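Side-chain contacts in DUF4621 domain-containing protein (Parabacteroides distasonis, PDB 4H3W), which is of unknown function but is a putative secreted protein built from two beta-barrel domains: residues D222-D225 with Y226-D230; L201-A204 with P205-A209; V252-D255 with E256-P260. All coordinates share one frame; numbering follows the deposited sequence. Where two conformers were deposited one is given.

Interaction 1 of 3, residues D222-D225 with Y226-D230; sequences DFVD and YIFSD
Phe223 and Ile227 are joined by a backbone hydrogen bond of helical spacing, Ile227 N to Phe223 O at 3.0 Å, almost straight with an N-H...O angle of 170°. One residue on, Phe228 N gives the same kind of bond to Val224 O at 2.9 Å, its donor tilted out of the carbonyl plane. The side chains of these two pairs also touch. Phe223 CD1 lies 3.8 Å from Ile227 CG1, and the two side chains cross obliquely. The Phe223 CG sits between the backbone N and the carbonyl carbon (chi1 83°), which carries the ring toward Ile227. Phe223 was modelled in two conformers, so the details of its ring contact are less certain.

The motif is a single turn of helix, 224-227. Phe223 is its N-cap, and its ring has no polar atom to offer the turn. A water bridges Tyr226 N and Asp222 O: it accepts from Tyr226 N at 3.0 Å and donates to Asp222 O at 3.1 Å. Phe228 is the first residue to leave the helical conformation.

Val224 is buried and reaches the Phe228 ring with two carbons. Its CB lies 4.0 Å from Phe228 CD2, and Val224 CG1 lies 4.1 Å from Phe228 CE2. Ile227 CG2 covers one face of the Phe228 ring, over its centre. Loop residues Met286, Met289 and Leu322 also touch Phe228. Tyr226 is exposed, and its ring meets that of Trp18.

Interaction 2 of 3, residues L201-A204 with P205-A209; sequences LTPA and PEFSA
Ala204 O accepts a hydrogen bond from Phe207 N at 3.0 Å. The bond is fairly straight, with an N-H...O angle of 163°. The donor stands above the carbonyl plane, 46° out of it. This bond closes a type I beta turn from Ala204 to Phe207, with Pro205 and Glu206 at its two corner positions. The proline ring restricts the backbone phi at Pro205 to a value that suits the first corner of such a turn. Across the Ala204-Pro205 peptide, Ala204 CB and Pro205 CD are only 3.2 Å apart. This close pair comes with the trans link between neighbouring residues.

The apolar part of the contact joins Pro203 and Phe207, both buried. Pro203 CB lies 3.8 Å from Phe207 CB and equally near the ring carbon CG. Pro203 CG stands over one face of the Phe207 ring. The Phe207 CG is anti to its own backbone N (chi1 176°), which runs the ring outward from CB with that face beneath Pro203 CG. Phe207 CB also passes 3.3 Å from Ala204 O, close to the turn.

The ring of Phe245 meets that of Phe207 and also touches Pro203. Backbone bonds tie Ala204 to Ala93 and Phe207 to Gly303. The turn thus sits in the connection from strand 194-200 of one sheet to strand 208-215 of another.

Interaction 3 of 3, residues V252-D255 with E256-P260; sequences VIMD and ENNVP
The side chains of Asp255 and Val259 run alongside each other in one direction. The carboxylate of Asp255 is turned back over the loop, and its OD1 takes two N-H groups from opposite faces of the carboxylate plane. Asn257 N lies 2.8 Å from Asp255 OD1, in a bent bond, and Val259 N lies 2.9 Å from the same OD1, in a straighter one. With chi1 at 77° the carboxylate folds back over its own backbone, which brings OD1 over the turn. With alanine in place of Asp255, the N-H groups of Asn257 and Val259 would probably lose their shared acceptor, and the loop its internal tie.

Val252 and Pro260 also lie alongside each other, with Val252 CG1 4.0 Å from Pro260 CB. Met254, a selenomethionine, bends at chi2 and chi3, so that SE lies 3.9 Å from Pro260 CG. Asn258 OD1 is bonded to Arg214 NH1.

The backbone is bonded twice: Asn258 N to Asp255 O at 2.9 Å, and Asp255 N to Val259 O at 2.9 Å. A single backbone bridge pairs Met254 with Pro260. Together with the left-handed conformation of Asn258, these features mark a hairpin turn of the type I plus G1 bulge kind, and Asp255 OD1 adds an Asx turn through Asn257 N.

In the fold
Along the chain, interaction 2 comes first, then interaction 1, then interaction 3. They are in series: none nests in or crosses another, and each is one unbroken run of nine residues. Interaction 2 closes the turn between strand 194-200 and strand 208-215, at the passage from one sheet to another. Strand 208-215 then leads toward the one-turn helix of interaction 1, about 42 Å away between centres and far from the centre of the chain. Strand 233-240 follows, then strand 246-254, at whose end interaction 3 closes its turn. Interactions 2 and 3 both reach the sheet of strands 208-215, 294-302, 246-254 and 268-269. Interactions 1 and 3 lie about 17 Å apart between centres and do not touch.

Interaction 1 of 3, residues D222-D225 with Y226-D230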
loop_
_atom_site.group_PDB
_atom_site.type_symbol
_atom_site.label_atom_id
_atom_site.label_comp_id
_atom_site.label_asym_id
_atom_site.label_seq_id
_atom_site.Cartn_x
_atom_site.Cartn_y
_atom_site.Cartn_z
ATOM N N ASP A 222 -6.413 15.151 35.867
ATOM C CA ASP A 222 -7.032 16.022 36.885
ATOM C C ASP A 222 -8.545 16.068 36.816
ATOM O O ASP A 222 -9.172 16.703 37.673
ATOM C CB ASP A 222 -6.496 17.464 36.783
ATOM C CG ASP A 222 -5.038 17.574 37.166
ATOM O OD1 ASP A 222 -4.574 16.755 37.995
ATOM O OD2 ASP A 222 -4.373 18.490 36.636
ATOM N N PHE A 223 -9.129 15.435 35.800
ATOM C CA PHE A 223 -10.593 15.481 35.617
ATOM C C PHE A 223 -11.239 14.089 35.564
ATOM O O PHE A 223 -12.430 13.982 35.817
ATOM C CB PHE A 223 -11.010 16.378 34.396
ATOM C CG PHE A 223 -10.956 15.730 33.008
ATOM C CD1 PHE A 223 -11.673 14.582 32.672
ATOM C CD2 PHE A 223 -10.247 16.367 31.993
ATOM C CE1 PHE A 223 -11.613 14.065 31.383
ATOM C CE2 PHE A 223 -10.188 15.859 30.712
ATOM C CZ PHE A 223 -10.864 14.705 30.406
ATOM N N VAL A 224 -10.464 13.038 35.289
ATOM C CA VAL A 224 -11.056 11.694 35.088
ATOM C C VAL A 224 -11.829 11.171 36.275
ATOM O O VAL A 224 -12.834 10.505 36.082
ATOM C CB VAL A 224 -9.990 10.627 34.706
ATOM C CG1 VAL A 224 -9.451 10.941 33.318
ATOM C CG2 VAL A 224 -8.887 10.530 35.773
ATOM N N ASP A 225 -11.368 11.435 37.494
ATOM C CA ASP A 225 -12.043 10.898 38.676
ATOM C C ASP A 225 -13.437 11.472 38.798
ATOM O O ASP A 225 -14.381 10.749 39.125
ATOM C CB ASP A 225 -11.246 11.178 39.960
ATOM C CG ASP A 225 -10.004 10.315 40.079
ATOM O OD1 ASP A 225 -9.834 9.357 39.288
ATOM O OD2 ASP A 225 -9.184 10.590 40.971
ATOM N N TYR A 226 -13.571 12.768 38.537
ATOM C CA TYR A 226 -14.898 13.398 38.582
ATOM C C TYR A 226 -15.762 12.985 37.387
ATOM O O TYR A 226 -16.899 12.587 37.566
ATOM C CB TYR A 226 -14.794 14.922 38.666
ATOM C CG TYR A 226 -16.155 15.555 38.613
ATOM C CD1 TYR A 226 -16.942 15.659 39.760
ATOM C CD2 TYR A 226 -16.685 15.994 37.412
ATOM C CE1 TYR A 226 -18.215 16.204 39.702
ATOM C CE2 TYR A 226 -17.951 16.548 37.355
ATOM C CZ TYR A 226 -18.706 16.643 38.490
ATOM O OH TYR A 226 -19.958 17.184 38.417
ATOM N N ILE A 227 -15.221 13.054 36.177
ATOM C CA ILE A 227 -16.032 12.827 34.980
ATOM C C ILE A 227 -16.459 11.370 34.863
ATOM O O ILE A 227 -17.554 11.104 34.396
ATOM C CB ILE A 227 -15.299 13.285 33.695
ATOM C CG1 ILE A 227 -15.394 14.788 33.564
ATOM C CG2 ILE A 227 -15.889 12.683 32.445
ATOM C CD1 ILE A 227 -16.786 15.321 33.226
ATOM N N PHE A 228 -15.607 10.438 35.269
ATOM C CA PHE A 228 -15.941 8.997 35.111
ATOM C C PHE A 228 -16.389 8.323 36.410
ATOM O O PHE A 228 -16.338 7.111 36.515
ATOM C CB PHE A 228 -14.752 8.282 34.470
ATOM C CG PHE A 228 -14.457 8.768 33.055
ATOM C CD1 PHE A 228 -15.402 8.622 32.055
ATOM C CD2 PHE A 228 -13.243 9.376 32.743
ATOM C CE1 PHE A 228 -15.150 9.077 30.776
ATOM C CE2 PHE A 228 -12.989 9.834 31.476
ATOM C CZ PHE A 228 -13.944 9.673 30.482
ATOM N N SER A 229 -16.874 9.116 37.371
ATOM C CA SER A 229 -17.335 8.572 38.662
ATOM C C SER A 229 -18.473 7.591 38.472
ATOM O O SER A 229 -18.464 6.516 39.069
ATOM C CB SER A 229 -17.813 9.667 39.602
ATOM O OG SER A 229 -18.974 10.268 39.081
ATOM N N ASP A 230 -19.452 7.987 37.652
ATOM C CA ASP A 230 -20.592 7.137 37.317
ATOM C C ASP A 230 -21.364 7.722 36.118
ATOM O O ASP A 230 -20.870 8.608 35.446
ATOM C CB ASP A 230 -21.511 6.928 38.547
ATOM C CG ASP A 230 -22.256 8.181 38.943
ATOM O OD1 ASP A 230 -21.725 9.292 38.727
ATOM O OD2 ASP A 230 -23.377 8.051 39.475
HETATM O O HOH W 1 -11.261 14.702 38.780
#

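Interaction 2 of 3, residues L201-A204 with P205-A209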
loop_
_atom_site.group_PDB
_atom_site.type_symbol
_atom_site.label_atom_id
_atom_site.label_comp_id
_atom_site.label_asym_id
_atom_site.label_seq_id
_atom_site.Cartn_x
_atom_site.Cartn_y
_atom_site.Cartn_z
ATOM N N LEU A 201 0.695 3.949 -5.877
ATOM C CA LEU A 201 -0.117 3.673 -4.734
ATOM C C LEU A 201 -1.548 4.143 -5.008
ATOM O O LEU A 201 -2.029 5.097 -4.394
ATOM C CB LEU A 201 0.491 4.303 -3.452
ATOM C CG LEU A 201 1.842 3.679 -3.068
ATOM C CD1 LEU A 201 2.504 4.363 -1.893
ATOM C CD2 LEU A 201 1.662 2.208 -2.740
ATOM N N THR A 202 -2.203 3.436 -5.941
ATOM C CA THR A 202 -3.622 3.552 -6.224
ATOM C C THR A 202 -4.241 2.252 -5.772
ATOM O O THR A 202 -4.107 1.239 -6.466
ATOM C CB THR A 202 -3.889 3.791 -7.720
ATOM O OG1 THR A 202 -3.307 5.011 -8.091
ATOM C CG2 THR A 202 -5.362 3.932 -8.030
ATOM N N PRO A 203 -4.822 2.219 -4.575
ATOM C CA PRO A 203 -5.370 0.925 -4.092
ATOM C C PRO A 203 -6.491 0.348 -4.978
ATOM O O PRO A 203 -7.283 1.104 -5.520
ATOM C CB PRO A 203 -5.948 1.268 -2.725
ATOM C CG PRO A 203 -5.170 2.520 -2.321
ATOM C CD PRO A 203 -4.965 3.290 -3.578
ATOM N N ALA A 204 -6.500 -0.961 -5.112
ATOM C CA ALA A 204 -7.547 -1.732 -5.756
ATOM C C ALA A 204 -8.485 -2.257 -4.677
ATOM O O ALA A 204 -8.143 -2.171 -3.503
ATOM C CB ALA A 204 -6.927 -2.885 -6.536
ATOM N N PRO A 205 -9.639 -2.809 -5.056
ATOM C CA PRO A 205 -10.615 -3.312 -4.046
ATOM C C PRO A 205 -10.043 -4.264 -3.000
ATOM O O PRO A 205 -10.471 -4.212 -1.849
ATOM C CB PRO A 205 -11.687 -4.013 -4.922
ATOM C CG PRO A 205 -11.606 -3.295 -6.238
ATOM C CD PRO A 205 -10.171 -2.901 -6.429
ATOM N N GLU A 206 -9.085 -5.117 -3.350
ATOM C CA GLU A 206 -8.539 -6.073 -2.386
ATOM C C GLU A 206 -7.477 -5.488 -1.437
ATOM O O GLU A 206 -6.935 -6.186 -0.561
ATOM C CB GLU A 206 -7.921 -7.271 -3.092
ATOM C CG GLU A 206 -8.936 -8.228 -3.707
ATOM C CD GLU A 206 -8.250 -9.460 -4.304
ATOM O OE1 GLU A 206 -7.617 -10.253 -3.555
ATOM O OE2 GLU A 206 -8.330 -9.633 -5.527
ATOM N N PHE A 207 -7.175 -4.216 -1.577
ATOM C CA PHE A 207 -6.173 -3.597 -0.719
ATOM C C PHE A 207 -6.626 -3.709 0.738
ATOM O O PHE A 207 -7.777 -3.512 1.033
ATOM C CB PHE A 207 -5.926 -2.130 -1.105
ATOM C CG PHE A 207 -4.978 -1.438 -0.192
ATOM C CD1 PHE A 207 -5.417 -0.852 0.980
ATOM C CD2 PHE A 207 -3.629 -1.392 -0.473
ATOM C CE1 PHE A 207 -4.538 -0.206 1.831
ATOM C CE2 PHE A 207 -2.740 -0.750 0.380
ATOM C CZ PHE A 207 -3.187 -0.184 1.550
ATOM N N SER A 208 -5.698 -4.016 1.631
ATOM C CA SER A 208 -6.006 -4.076 3.062
ATOM C C SER A 208 -4.758 -3.766 3.872
ATOM O O SER A 208 -3.691 -4.263 3.569
ATOM C CB SER A 208 -6.569 -5.469 3.388
ATOM O OG SER A 208 -6.602 -5.705 4.754
ATOM N N ALA A 209 -4.896 -2.929 4.896
ATOM C CA ALA A 209 -3.815 -2.592 5.806
ATOM C C ALA A 209 -4.376 -2.004 7.090
ATOM O O ALA A 209 -5.546 -1.634 7.152
ATOM C CB ALA A 209 -2.832 -1.614 5.138
#

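Interaction 3 of 3, residues V252-D255 with E256-P260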
loop_
_atom_site.group_PDB
_atom_site.type_symbol
_atom_site.label_atom_id
_atom_site.label_comp_id
_atom_site.label_asym_id
_atom_site.label_seq_id
_atom_site.Cartn_x
_atom_site.Cartn_y
_atom_site.Cartn_z
ATOM N N VAL A 252 -9.124 2.173 20.775
ATOM C CA VAL A 252 -8.531 1.636 21.979
ATOM C C VAL A 252 -8.181 2.765 22.916
ATOM O O VAL A 252 -7.553 3.749 22.542
ATOM C CB VAL A 252 -7.273 0.785 21.700
ATOM C CG1 VAL A 252 -6.789 0.100 22.987
ATOM C CG2 VAL A 252 -7.553 -0.243 20.602
ATOM N N ILE A 253 -8.600 2.604 24.164
ATOM C CA ILE A 253 -8.316 3.565 25.189
ATOM C C ILE A 253 -7.090 3.062 25.923
ATOM O O ILE A 253 -7.101 1.941 26.380
ATOM C CB ILE A 253 -9.496 3.703 26.179
ATOM C CG1 ILE A 253 -10.815 4.012 25.447
ATOM C CG2 ILE A 253 -9.184 4.765 27.225
ATOM C CD1 ILE A 253 -10.812 5.318 24.719
HETATM N N MSE A 254 -6.080 3.930 26.062
HETATM C CA MSE A 254 -4.798 3.593 26.667
HETATM C C MSE A 254 -4.557 4.372 27.945
HETATM O O MSE A 254 -4.885 5.560 28.054
HETATM C CB MSE A 254 -3.665 3.976 25.721
HETATM C CG MSE A 254 -3.734 3.379 24.315
HETATM SE SE MSE A 254 -3.248 1.493 24.457
HETATM C CE MSE A 254 -1.342 1.558 23.882
ATOM N N ASP A 255 -3.934 3.714 28.923
ATOM C CA ASP A 255 -3.588 4.337 30.189
ATOM C C ASP A 255 -2.222 5.046 30.117
ATOM O O ASP A 255 -1.603 5.097 29.041
ATOM C CB ASP A 255 -3.677 3.297 31.299
ATOM C CG ASP A 255 -2.477 2.330 31.349
ATOM O OD1 ASP A 255 -1.432 2.511 30.667
ATOM O OD2 ASP A 255 -2.588 1.383 32.140
ATOM N N GLU A 256 -1.790 5.633 31.227
ATOM C CA GLU A 256 -0.550 6.442 31.252
ATOM C C GLU A 256 0.715 5.650 30.910
ATOM O O GLU A 256 1.721 6.241 30.539
ATOM C CB GLU A 256 -0.358 7.121 32.604
ATOM C CG GLU A 256 -0.217 6.185 33.790
ATOM C CD GLU A 256 -0.155 6.926 35.128
ATOM O OE1 GLU A 256 0.235 8.112 35.160
ATOM O OE2 GLU A 256 -0.487 6.310 36.150
ATOM N N ASN A 257 0.659 4.330 31.015
ATOM C CA ASN A 257 1.775 3.474 30.594
ATOM C C ASN A 257 1.607 2.860 29.203
ATOM O O ASN A 257 2.319 1.944 28.850
ATOM C CB ASN A 257 1.986 2.391 31.646
ATOM C CG ASN A 257 2.478 2.962 32.955
ATOM O OD1 ASN A 257 3.466 3.701 32.983
ATOM N ND2 ASN A 257 1.760 2.678 34.056
ATOM N N ASN A 258 0.676 3.387 28.413
ATOM C CA ASN A 258 0.320 2.839 27.126
ATOM C C ASN A 258 -0.067 1.366 27.216
ATOM O O ASN A 258 0.297 0.585 26.355
ATOM C CB ASN A 258 1.467 3.091 26.128
ATOM C CG ASN A 258 1.622 4.568 25.808
ATOM O OD1 ASN A 258 0.700 5.178 25.277
ATOM N ND2 ASN A 258 2.770 5.155 26.138
ATOM N N VAL A 259 -0.792 1.007 28.279
ATOM C CA VAL A 259 -1.453 -0.271 28.405
ATOM C C VAL A 259 -2.975 -0.085 28.159
ATOM O O VAL A 259 -3.572 0.832 28.707
ATOM C CB VAL A 259 -1.264 -0.866 29.803
ATOM C CG1 VAL A 259 -1.953 -2.232 29.913
ATOM C CG2 VAL A 259 0.224 -0.991 30.144
ATOM N N PRO A 260 -3.604 -0.965 27.365
ATOM C CA PRO A 260 -5.012 -0.730 27.058
ATOM C C PRO A 260 -5.888 -0.799 28.287
ATOM O O PRO A 260 -5.660 -1.603 29.139
ATOM C CB PRO A 260 -5.358 -1.885 26.102
ATOM C CG PRO A 260 -4.062 -2.153 25.399
ATOM C CD PRO A 260 -3.037 -2.023 26.504
HETATM O O HOH W 2 -4.606 -0.400 31.695
#